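PDB 2ACA: putative adenylate cyclase from Vibrio parahaemolyticus, which is of unknown function but belongs to the CYTH family and probably acts on a triphosphate such as ATP, as class IV adenylate cyclases do. Local coordinates for residues 12-17 with 136-141; 38-43 with 114-119; 46-51 with 105-110. All coordinates share one frame; numbering follows the deposited sequence.

Contact 1. Residues 12-17 with 136-141; sequences EVELKY and FAEFAI. With PO4 (phosphate ion), chain C.
Strand 12-17 carries the ExExK signature of the CYTH family (Glu12, Glu14, Lys16) and runs antiparallel to strand 136-141, joined to it by six backbone hydrogen bonds. The two faces of this ribbon differ sharply. On the face of Val13, Leu15, Tyr17, Ala137, Phe139 and Ile141, packing is dense. Both CG2 methyls of the Val13-Ile141 pair sit in the crowded position between backbone N and carbonyl carbon, and Val13 CG2 comes to 3.3 Å from Ile141 CG2, tighter than a normal carbon contact. The Tyr17 and Phe139 rings cross nearly at a right angle, CD1 of Tyr17 lying 3.8 Å from CD1 of Phe139. The other face carries Glu14, Lys16 and Glu138, all partly exposed, beside the buried Ala140. Lys16, bent at chi3 and chi4, lies alongside Glu138, with a long salt bridge of 3.4 Å from Lys16 NZ to Glu138 OE2, and NZ also bonds weakly to a phosphate ion, probably from the crystallisation liquor. Glu14 OE1 and Glu138 OE1 are modelled very close, two acceptors with no hydrogen bond between them, too tight to interpret. In relatives the glutamates of this motif bind metal, though no metal is bound here. Beneath the apolar face lies helix 152-162, with Leu156 against Val13 and Phe139, while Phe25 of helix 22-30 covers Ala137 and Phe139, and strand 123-130 flanks 136-141.

Contact 2. Residues 38-43 with 114-119; sequences FENNQE and IRSIFF. With PO4 (phosphate ion), chain D.
A G1 beta bulge interrupts the antiparallel pairing of 38-43 with 114-119 in the CYTH sheet. Asn40, in a left-handed backbone conformation, and Asn41 both face Arg115, so the register slips by one between the Phe38-Ile117 and Asn41-Arg115 pairs. Asn41 and Arg115 exchange two backbone bonds, the shorter running 2.8 Å from Arg115 N to Asn41 O. Asn40 N is turned instead to a side chain, donating almost straight (169°) to Ser116 OG at 2.8 Å. Phe38 CG is in the crowded position between N and carbonyl carbon (chi1 67°), and the ring lies alongside Ile117: one face lies over Ile117 N, its edge receives Arg115 O 3.3 Å from CE1, and CZ touches Ile117 CG1 at 3.5 Å. Glu43 and Arg115 point the same way and meet in a salt bridge, 2.9 Å from Glu43 OE1 to Arg115 NH1. Their planes stand 85° apart, with Glu43 OE2 over a guanidinium face, so this is not the coplanar two-pronged pairing. Asp128 takes NH2 of Arg115, and Arg65 pairs with Glu43 OE2, a network of alternating charges that probably fixes the arginine. A phosphate ion, probably from the crystallisation liquor, is shared with Arg65 and held weakly by NH1 and NH2 of Arg115 through its O3, which lies 2.9 Å from Arg115 NH1.

Contact 3. Residues 46-51 with 105-110; sequences WFYDTP and YEVIQC
Backbone hydrogen bonds tie the end of strand 35-49 to the start of strand 106-120 around a classic beta bulge, in which Ile108 and Gln109 both face Phe47. Phe47 N donates to Gln109 O at 2.7 Å, nearly along the C=O axis, whereas Phe47 O accepts from Ile108 N at 2.8 Å, the donor lying above the carbonyl plane. Beyond the bulge Asp49 and Glu106 exchange a pair of bonds, with Glu106 N 2.9 Å from Asp49 O.

Aromatic contacts dominate the side chains. Gln109, fully extended with CG anti to its N (chi1 171°), runs beside Phe47 and sets NE2 over the centre of the ring, 3.5 Å from CE1. Ring and amide planes stand 79° apart, consistent with an amino-aromatic interaction. Tyr48 lays one ring face over Val107 CA, and its CE2 meets Val107 CG2 at 3.6 Å. Farther along, Thr50 CG2 rests on Tyr105 CE1 at 3.7 Å, and Tyr105 packs on Met103 of the second subunit.

Polar side chains work mainly at the strand end. Asp49 OD1 accepts Thr50 N through its anti lone pair at 2.6 Å and also takes Leu55 N, while OD2 bonds Thr56 OG1; Ile108 CG2 and CD1 cover the CB of this buried aspartate. Glu106 is paired with Arg53. With both carboxylate oxygens gripped by residues of helix 54-57, Asp49 is probably ionised and locks the strand to that helix, while no salt bridge links the two segments directly.

Contacts 2 and 3 join the same pair of long strands, 35-49 and 106-120, at different places, each with a bulge, whereas contact 1 pairs the first strand, 11-19, with 134-143. Contact 1 lies deepest, its centre about 8 Å from that of the chain, and contact 3 is the most peripheral at about 18 Å. Chemistry follows place. Contacts 1 and 2 turn charged residues toward one another, and a weak, long ion pair, Glu138 OE1 to Arg115 NH2 at 3.4 Å, bridges them; phosphate ions, probably from the crystallisation liquor, sit at both, consistent with an anion-binding tunnel. Contact 3 has no charged pair across its strands, relies more on aromatic packing and reaches the second subunit.

Contact 1. Residues 12-17 with 136-141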
loop_
_atom_site.group_PDB
_atom_site.type_symbol
_atom_site.label_atom_id
_atom_site.label_comp_id
_atom_site.label_asym_id
_atom_site.label_seq_id
_atom_site.Cartn_x
_atom_site.Cartn_y
_atom_site.Cartn_z
ATOM N N GLU A 12 7.316 18.088 1.317
ATOM C CA GLU A 12 8.465 17.979 0.434
ATOM C C GLU A 12 8.690 19.204 -0.444
ATOM O O GLU A 12 7.891 19.483 -1.337
ATOM C CB GLU A 12 8.264 16.746 -0.457
ATOM C CG GLU A 12 9.336 16.502 -1.508
ATOM C CD GLU A 12 8.937 15.429 -2.511
ATOM O OE1 GLU A 12 9.811 14.949 -3.267
ATOM O OE2 GLU A 12 7.743 15.062 -2.559
ATOM N N VAL A 13 9.764 19.947 -0.185
ATOM C CA VAL A 13 10.078 21.095 -1.022
ATOM C C VAL A 13 10.973 20.516 -2.108
ATOM O O VAL A 13 11.913 19.767 -1.818
ATOM C CB VAL A 13 10.837 22.205 -0.253
ATOM C CG1 VAL A 13 9.927 22.837 0.780
ATOM C CG2 VAL A 13 12.061 21.635 0.422
ATOM N N GLU A 14 10.677 20.855 -3.356
ATOM C CA GLU A 14 11.427 20.325 -4.486
ATOM C C GLU A 14 11.573 21.351 -5.596
ATOM O O GLU A 14 10.619 22.041 -5.938
ATOM C CB GLU A 14 10.693 19.097 -5.028
ATOM C CG GLU A 14 11.367 18.368 -6.166
ATOM C CD GLU A 14 10.454 17.322 -6.774
ATOM O OE1 GLU A 14 10.959 16.356 -7.389
ATOM O OE2 GLU A 14 9.220 17.468 -6.643
ATOM N N LEU A 15 12.777 21.446 -6.149
ATOM C CA LEU A 15 13.051 22.362 -7.251
ATOM C C LEU A 15 13.482 21.519 -8.434
ATOM O O LEU A 15 14.390 20.699 -8.310
ATOM C CB LEU A 15 14.172 23.341 -6.894
ATOM C CG LEU A 15 13.825 24.486 -5.944
ATOM C CD1 LEU A 15 13.275 23.932 -4.648
ATOM C CD2 LEU A 15 15.064 25.320 -5.673
ATOM N N LYS A 16 12.840 21.719 -9.577
ATOM C CA LYS A 16 13.175 20.949 -10.760
ATOM C C LYS A 16 13.979 21.793 -11.729
ATOM O O LYS A 16 13.687 22.968 -11.940
ATOM C CB LYS A 16 11.911 20.452 -11.465
ATOM C CG LYS A 16 12.188 19.473 -12.614
ATOM C CD LYS A 16 10.993 19.358 -13.563
ATOM C CE LYS A 16 9.677 19.166 -12.815
ATOM N NZ LYS A 16 9.363 17.752 -12.491
ATOM N N TYR A 17 14.992 21.184 -12.325
ATOM C CA TYR A 17 15.828 21.885 -13.279
ATOM C C TYR A 17 16.030 21.070 -14.534
ATOM O O TYR A 17 15.898 19.847 -14.532
ATOM C CB TYR A 17 17.207 22.198 -12.694
ATOM C CG TYR A 17 17.217 23.169 -11.542
ATOM C CD1 TYR A 17 16.995 22.735 -10.240
ATOM C CD2 TYR A 17 17.459 24.531 -11.749
ATOM C CE1 TYR A 17 17.016 23.627 -9.173
ATOM C CE2 TYR A 17 17.481 25.428 -10.686
ATOM C CZ TYR A 17 17.261 24.970 -9.402
ATOM O OH TYR A 17 17.305 25.850 -8.342
ATOM N N PHE A 136 16.594 16.040 -16.827
ATOM C CA PHE A 136 16.019 16.904 -15.798
ATOM C C PHE A 136 16.652 16.557 -14.454
ATOM O O PHE A 136 17.147 15.444 -14.265
ATOM C CB PHE A 136 14.509 16.680 -15.739
ATOM C CG PHE A 136 13.779 17.136 -16.966
ATOM C CD1 PHE A 136 13.281 18.430 -17.046
ATOM C CD2 PHE A 136 13.581 16.276 -18.038
ATOM C CE1 PHE A 136 12.591 18.874 -18.174
ATOM C CE2 PHE A 136 12.893 16.705 -19.175
ATOM C CZ PHE A 136 12.395 18.015 -19.239
ATOM N N ALA A 137 16.644 17.505 -13.526
ATOM C CA ALA A 137 17.205 17.272 -12.201
ATOM C C ALA A 137 16.281 17.826 -11.125
ATOM O O ALA A 137 15.680 18.889 -11.294
ATOM C CB ALA A 137 18.581 17.911 -12.084
ATOM N N GLU A 138 16.161 17.098 -10.019
ATOM C CA GLU A 138 15.312 17.536 -8.924
ATOM C C GLU A 138 16.128 17.547 -7.649
ATOM O O GLU A 138 16.900 16.628 -7.398
ATOM C CB GLU A 138 14.117 16.595 -8.740
ATOM C CG GLU A 138 13.312 16.343 -9.996
ATOM C CD GLU A 138 12.069 15.503 -9.738
ATOM O OE1 GLU A 138 12.171 14.479 -9.030
ATOM O OE2 GLU A 138 10.988 15.863 -10.250
ATOM N N PHE A 139 15.959 18.602 -6.859
ATOM C CA PHE A 139 16.646 18.737 -5.587
ATOM C C PHE A 139 15.532 18.870 -4.574
ATOM O O PHE A 139 14.619 19.671 -4.762
ATOM C CB PHE A 139 17.534 19.985 -5.584
ATOM C CG PHE A 139 18.653 19.925 -6.580
ATOM C CD1 PHE A 139 18.409 20.134 -7.929
ATOM C CD2 PHE A 139 19.945 19.606 -6.178
ATOM C CE1 PHE A 139 19.438 20.024 -8.870
ATOM C CE2 PHE A 139 20.979 19.494 -7.113
ATOM C CZ PHE A 139 20.720 19.704 -8.461
ATOM N N ALA A 140 15.584 18.087 -3.504
ATOM C CA ALA A 140 14.512 18.155 -2.524
ATOM C C ALA A 140 14.866 17.626 -1.141
ATOM O O ALA A 140 15.912 17.012 -0.935
ATOM C CB ALA A 140 13.286 17.405 -3.058
ATOM N N ILE A 141 13.958 17.871 -0.205
ATOM C CA ILE A 141 14.095 17.427 1.170
ATOM C C ILE A 141 12.692 17.348 1.751
ATOM O O ILE A 141 11.922 18.303 1.637
ATOM C CB ILE A 141 14.926 18.425 2.009
ATOM C CG1 ILE A 141 14.799 18.096 3.497
ATOM C CG2 ILE A 141 14.457 19.845 1.750
ATOM C CD1 ILE A 141 15.331 16.731 3.873
HETATM P P PO4 C . 6.628 16.184 -10.498
HETATM O O1 PO4 C . 5.871 15.515 -9.410
HETATM O O2 PO4 C . 8.002 15.622 -10.559
HETATM O O3 PO4 C . 6.700 17.643 -10.228
HETATM O O4 PO4 C . 5.939 15.958 -11.796
#

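Contact 2. Residues 38-43 with 114-119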
loop_
_atom_site.group_PDB
_atom_site.type_symbol
_atom_site.label_atom_id
_atom_site.label_comp_id
_atom_site.label_asym_id
_atom_site.label_seq_id
_atom_site.Cartn_x
_atom_site.Cartn_y
_atom_site.Cartn_z
ATOM N N PHE A 38 20.213 4.544 -6.117
ATOM C CA PHE A 38 20.188 3.709 -7.305
ATOM C C PHE A 38 20.478 4.586 -8.509
ATOM O O PHE A 38 20.227 5.786 -8.484
ATOM C CB PHE A 38 18.836 2.983 -7.452
ATOM C CG PHE A 38 17.675 3.890 -7.729
ATOM C CD1 PHE A 38 17.494 4.443 -8.993
ATOM C CD2 PHE A 38 16.756 4.189 -6.726
ATOM C CE1 PHE A 38 16.411 5.278 -9.252
ATOM C CE2 PHE A 38 15.673 5.024 -6.978
ATOM C CZ PHE A 38 15.499 5.568 -8.241
ATOM N N GLU A 39 21.020 3.983 -9.555
ATOM C CA GLU A 39 21.353 4.724 -10.756
ATOM C C GLU A 39 20.823 4.002 -11.979
ATOM O O GLU A 39 20.792 2.773 -12.015
ATOM C CB GLU A 39 22.873 4.855 -10.881
ATOM C CG GLU A 39 23.566 5.492 -9.683
ATOM C CD GLU A 39 25.080 5.354 -9.758
ATOM O OE1 GLU A 39 25.780 5.865 -8.862
ATOM O OE2 GLU A 39 25.568 4.724 -10.718
ATOM N N ASN A 40 20.399 4.774 -12.970
ATOM C CA ASN A 40 19.895 4.238 -14.234
ATOM C C ASN A 40 18.783 3.172 -14.184
ATOM O O ASN A 40 18.784 2.230 -14.983
ATOM C CB ASN A 40 21.075 3.712 -15.054
ATOM C CG ASN A 40 22.151 4.771 -15.271
ATOM O OD1 ASN A 40 21.879 5.846 -15.799
ATOM N ND2 ASN A 40 23.376 4.468 -14.858
ATOM N N ASN A 41 17.844 3.308 -13.252
ATOM C CA ASN A 41 16.725 2.362 -13.184
ATOM C C ASN A 41 15.628 2.900 -14.089
ATOM O O ASN A 41 15.652 4.068 -14.485
ATOM C CB ASN A 41 16.138 2.262 -11.771
ATOM C CG ASN A 41 16.928 1.348 -10.860
ATOM O OD1 ASN A 41 16.371 0.758 -9.941
ATOM N ND2 ASN A 41 18.228 1.243 -11.092
ATOM N N GLN A 42 14.669 2.051 -14.423
ATOM C CA GLN A 42 13.545 2.494 -15.225
ATOM C C GLN A 42 12.415 2.773 -14.234
ATOM O O GLN A 42 12.106 1.931 -13.385
ATOM C CB GLN A 42 13.097 1.410 -16.204
ATOM C CG GLN A 42 11.998 1.882 -17.143
ATOM C CD GLN A 42 11.356 0.752 -17.924
ATOM O OE1 GLN A 42 10.725 -0.139 -17.349
ATOM N NE2 GLN A 42 11.509 0.786 -19.242
ATOM N N GLU A 43 11.821 3.958 -14.310
ATOM C CA GLU A 43 10.719 4.261 -13.416
ATOM C C GLU A 43 9.430 4.367 -14.201
ATOM O O GLU A 43 9.344 5.117 -15.166
ATOM C CB GLU A 43 10.928 5.569 -12.649
ATOM C CG GLU A 43 9.731 5.885 -11.734
ATOM C CD GLU A 43 9.850 7.205 -10.998
ATOM O OE1 GLU A 43 10.766 7.349 -10.164
ATOM O OE2 GLU A 43 9.020 8.102 -11.252
ATOM N N ILE A 114 14.002 7.014 -17.248
ATOM C CA ILE A 114 15.183 6.420 -16.647
ATOM C C ILE A 114 15.549 7.377 -15.526
ATOM O O ILE A 114 15.642 8.586 -15.743
ATOM C CB ILE A 114 16.337 6.306 -17.676
ATOM C CG1 ILE A 114 15.871 5.482 -18.880
ATOM C CG2 ILE A 114 17.546 5.638 -17.044
ATOM C CD1 ILE A 114 15.425 4.055 -18.539
ATOM N N ARG A 115 15.745 6.852 -14.325
ATOM C CA ARG A 115 16.049 7.718 -13.197
ATOM C C ARG A 115 17.215 7.292 -12.309
ATOM O O ARG A 115 17.561 6.111 -12.221
ATOM C CB ARG A 115 14.776 7.893 -12.350
ATOM C CG ARG A 115 15.001 8.383 -10.922
ATOM C CD ARG A 115 13.682 8.724 -10.237
ATOM N NE ARG A 115 13.118 9.941 -10.798
ATOM C CZ ARG A 115 12.040 10.561 -10.342
ATOM N NH1 ARG A 115 11.379 10.074 -9.299
ATOM N NH2 ARG A 115 11.647 11.697 -10.911
ATOM N N SER A 116 17.818 8.286 -11.662
ATOM C CA SER A 116 18.923 8.087 -10.737
ATOM C C SER A 116 18.677 9.000 -9.546
ATOM O O SER A 116 18.291 10.159 -9.711
ATOM C CB SER A 116 20.264 8.459 -11.382
ATOM O OG SER A 116 20.656 7.513 -12.355
ATOM N N ILE A 117 18.885 8.472 -8.347
ATOM C CA ILE A 117 18.696 9.259 -7.142
ATOM C C ILE A 117 19.932 9.162 -6.250
ATOM O O ILE A 117 20.431 8.064 -5.984
ATOM C CB ILE A 117 17.452 8.786 -6.362
ATOM C CG1 ILE A 117 16.213 8.890 -7.257
ATOM C CG2 ILE A 117 17.268 9.637 -5.104
ATOM C CD1 ILE A 117 14.879 8.665 -6.530
ATOM N N PHE A 118 20.427 10.318 -5.803
ATOM C CA PHE A 118 21.603 10.374 -4.941
ATOM C C PHE A 118 21.309 11.133 -3.663
ATOM O O PHE A 118 20.374 11.925 -3.600
ATOM C CB PHE A 118 22.768 11.059 -5.648
ATOM C CG PHE A 118 23.073 10.498 -6.996
ATOM C CD1 PHE A 118 22.470 11.022 -8.131
ATOM C CD2 PHE A 118 23.964 9.443 -7.136
ATOM C CE1 PHE A 118 22.746 10.506 -9.384
ATOM C CE2 PHE A 118 24.246 8.917 -8.390
ATOM C CZ PHE A 118 23.637 9.451 -9.516
ATOM N N PHE A 119 22.128 10.885 -2.648
ATOM C CA PHE A 119 21.981 11.531 -1.356
ATOM C C PHE A 119 23.188 12.424 -1.074
ATOM O O PHE A 119 24.323 12.063 -1.390
ATOM C CB PHE A 119 21.882 10.480 -0.241
ATOM C CG PHE A 119 20.627 9.644 -0.276
ATOM C CD1 PHE A 119 20.540 8.477 0.484
ATOM C CD2 PHE A 119 19.525 10.027 -1.033
ATOM C CE1 PHE A 119 19.375 7.710 0.490
ATOM C CE2 PHE A 119 18.353 9.263 -1.032
ATOM C CZ PHE A 119 18.280 8.103 -0.267
HETATM P P PO4 D . 9.018 12.945 -7.806
HETATM O O1 PO4 D . 8.403 13.069 -9.154
HETATM O O2 PO4 D . 9.073 14.282 -7.160
HETATM O O3 PO4 D . 10.391 12.402 -7.938
HETATM O O4 PO4 D . 8.202 12.027 -6.972
HETATM O O HOH W 1 22.987 8.476 -14.373
#

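Contact 3. Residues 46-51 with 105-110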
loop_
_atom_site.group_PDB
_atom_site.type_symbol
_atom_site.label_atom_id
_atom_site.label_comp_id
_atom_site.label_asym_id
_atom_site.label_seq_id
_atom_site.Cartn_x
_atom_site.Cartn_y
_atom_site.Cartn_z
ATOM N N TRP A 46 1.961 5.297 -12.860
ATOM C CA TRP A 46 0.577 5.116 -13.262
ATOM C C TRP A 46 -0.235 6.113 -12.457
ATOM O O TRP A 46 -0.314 5.992 -11.234
ATOM C CB TRP A 46 0.109 3.703 -12.919
ATOM C CG TRP A 46 0.686 2.632 -13.768
ATOM C CD1 TRP A 46 0.150 2.125 -14.917
ATOM C CD2 TRP A 46 1.887 1.887 -13.522
ATOM N NE1 TRP A 46 0.938 1.103 -15.398
ATOM C CE2 TRP A 46 2.012 0.939 -14.564
ATOM C CE3 TRP A 46 2.868 1.926 -12.522
ATOM C CZ2 TRP A 46 3.077 0.036 -14.636
ATOM C CZ3 TRP A 46 3.926 1.029 -12.590
ATOM C CH2 TRP A 46 4.023 0.094 -13.644
ATOM N N PHE A 47 -0.817 7.104 -13.127
ATOM C CA PHE A 47 -1.631 8.102 -12.438
ATOM C C PHE A 47 -3.094 7.663 -12.457
ATOM O O PHE A 47 -3.599 7.217 -13.491
ATOM C CB PHE A 47 -1.501 9.472 -13.106
ATOM C CG PHE A 47 -0.114 10.039 -13.061
ATOM C CD1 PHE A 47 0.932 9.410 -13.734
ATOM C CD2 PHE A 47 0.154 11.190 -12.322
ATOM C CE1 PHE A 47 2.231 9.922 -13.670
ATOM C CE2 PHE A 47 1.443 11.710 -12.249
ATOM C CZ PHE A 47 2.485 11.074 -12.924
ATOM N N TYR A 48 -3.771 7.811 -11.321
ATOM C CA TYR A 48 -5.176 7.419 -11.209
ATOM C C TYR A 48 -6.120 8.538 -10.821
ATOM O O TYR A 48 -5.724 9.536 -10.212
ATOM C CB TYR A 48 -5.350 6.312 -10.172
ATOM C CG TYR A 48 -4.724 5.002 -10.538
ATOM C CD1 TYR A 48 -3.355 4.807 -10.414
ATOM C CD2 TYR A 48 -5.503 3.948 -11.004
ATOM C CE1 TYR A 48 -2.778 3.598 -10.743
ATOM C CE2 TYR A 48 -4.932 2.731 -11.335
ATOM C CZ TYR A 48 -3.572 2.566 -11.203
ATOM O OH TYR A 48 -2.996 1.373 -11.535
ATOM N N ASP A 49 -7.388 8.338 -11.165
ATOM C CA ASP A 49 -8.447 9.274 -10.824
ATOM C C ASP A 49 -9.800 8.635 -11.145
ATOM O O ASP A 49 -9.867 7.620 -11.833
ATOM C CB ASP A 49 -8.295 10.596 -11.586
ATOM C CG ASP A 49 -8.915 11.773 -10.832
ATOM O OD1 ASP A 49 -9.799 11.525 -9.981
ATOM O OD2 ASP A 49 -8.529 12.937 -11.086
ATOM N N THR A 50 -10.873 9.226 -10.636
ATOM C CA THR A 50 -12.210 8.706 -10.880
ATOM C C THR A 50 -12.675 9.150 -12.263
ATOM O O THR A 50 -11.977 9.901 -12.956
ATOM C CB THR A 50 -13.203 9.235 -9.838
ATOM O OG1 THR A 50 -13.333 10.654 -9.982
ATOM C CG2 THR A 50 -12.714 8.925 -8.426
ATOM N N PRO A 51 -13.859 8.689 -12.692
ATOM C CA PRO A 51 -14.365 9.080 -14.011
ATOM C C PRO A 51 -14.513 10.595 -14.192
ATOM O O PRO A 51 -14.139 11.129 -15.235
ATOM C CB PRO A 51 -15.697 8.343 -14.096
ATOM C CG PRO A 51 -15.407 7.077 -13.337
ATOM C CD PRO A 51 -14.687 7.614 -12.114
ATOM N N TYR A 105 -11.277 3.751 -9.309
ATOM C CA TYR A 105 -10.272 4.574 -9.979
ATOM C C TYR A 105 -9.817 3.974 -11.309
ATOM O O TYR A 105 -9.881 2.767 -11.505
ATOM C CB TYR A 105 -9.058 4.751 -9.065
ATOM C CG TYR A 105 -9.341 5.603 -7.849
ATOM C CD1 TYR A 105 -9.348 6.993 -7.939
ATOM C CD2 TYR A 105 -9.628 5.017 -6.611
ATOM C CE1 TYR A 105 -9.631 7.791 -6.825
ATOM C CE2 TYR A 105 -9.915 5.804 -5.488
ATOM C CZ TYR A 105 -9.912 7.192 -5.605
ATOM O OH TYR A 105 -10.170 7.988 -4.507
ATOM N N GLU A 106 -9.356 4.831 -12.216
ATOM C CA GLU A 106 -8.865 4.389 -13.519
ATOM C C GLU A 106 -7.569 5.118 -13.901
ATOM O O GLU A 106 -7.368 6.275 -13.534
ATOM C CB GLU A 106 -9.926 4.629 -14.601
ATOM C CG GLU A 106 -10.425 6.059 -14.684
ATOM C CD GLU A 106 -11.488 6.245 -15.759
ATOM O OE1 GLU A 106 -12.385 5.381 -15.875
ATOM O OE2 GLU A 106 -11.434 7.260 -16.482
ATOM N N VAL A 107 -6.694 4.432 -14.631
ATOM C CA VAL A 107 -5.439 5.030 -15.063
ATOM C C VAL A 107 -5.741 6.174 -16.023
ATOM O O VAL A 107 -6.322 5.965 -17.081
ATOM C CB VAL A 107 -4.541 4.014 -15.808
ATOM C CG1 VAL A 107 -3.229 4.680 -16.195
ATOM C CG2 VAL A 107 -4.264 2.802 -14.921
ATOM N N ILE A 108 -5.370 7.390 -15.653
ATOM C CA ILE A 108 -5.618 8.512 -16.535
ATOM C C ILE A 108 -4.320 8.861 -17.241
ATOM O O ILE A 108 -4.266 9.772 -18.063
ATOM C CB ILE A 108 -6.128 9.726 -15.753
ATOM C CG1 ILE A 108 -5.056 10.203 -14.770
ATOM C CG2 ILE A 108 -7.409 9.347 -15.015
ATOM C CD1 ILE A 108 -5.467 11.394 -13.944
ATOM N N GLN A 109 -3.271 8.113 -16.922
ATOM C CA GLN A 109 -1.961 8.358 -17.511
ATOM C C GLN A 109 -0.903 7.403 -16.969
ATOM O O GLN A 109 -0.910 7.038 -15.782
ATOM C CB GLN A 109 -1.547 9.807 -17.241
ATOM C CG GLN A 109 -0.117 10.144 -17.599
ATOM C CD GLN A 109 0.210 11.603 -17.335
ATOM O OE1 GLN A 109 -0.145 12.490 -18.120
ATOM N NE2 GLN A 109 0.879 11.863 -16.215
ATOM N N CYS A 110 -0.011 6.982 -17.858
ATOM C CA CYS A 110 1.083 6.094 -17.501
ATOM C C CYS A 110 2.344 6.666 -18.127
ATOM O O CYS A 110 2.272 7.371 -19.129
ATOM C CB CYS A 110 0.822 4.668 -17.999
ATOM S SG CYS A 110 0.239 4.534 -19.692
#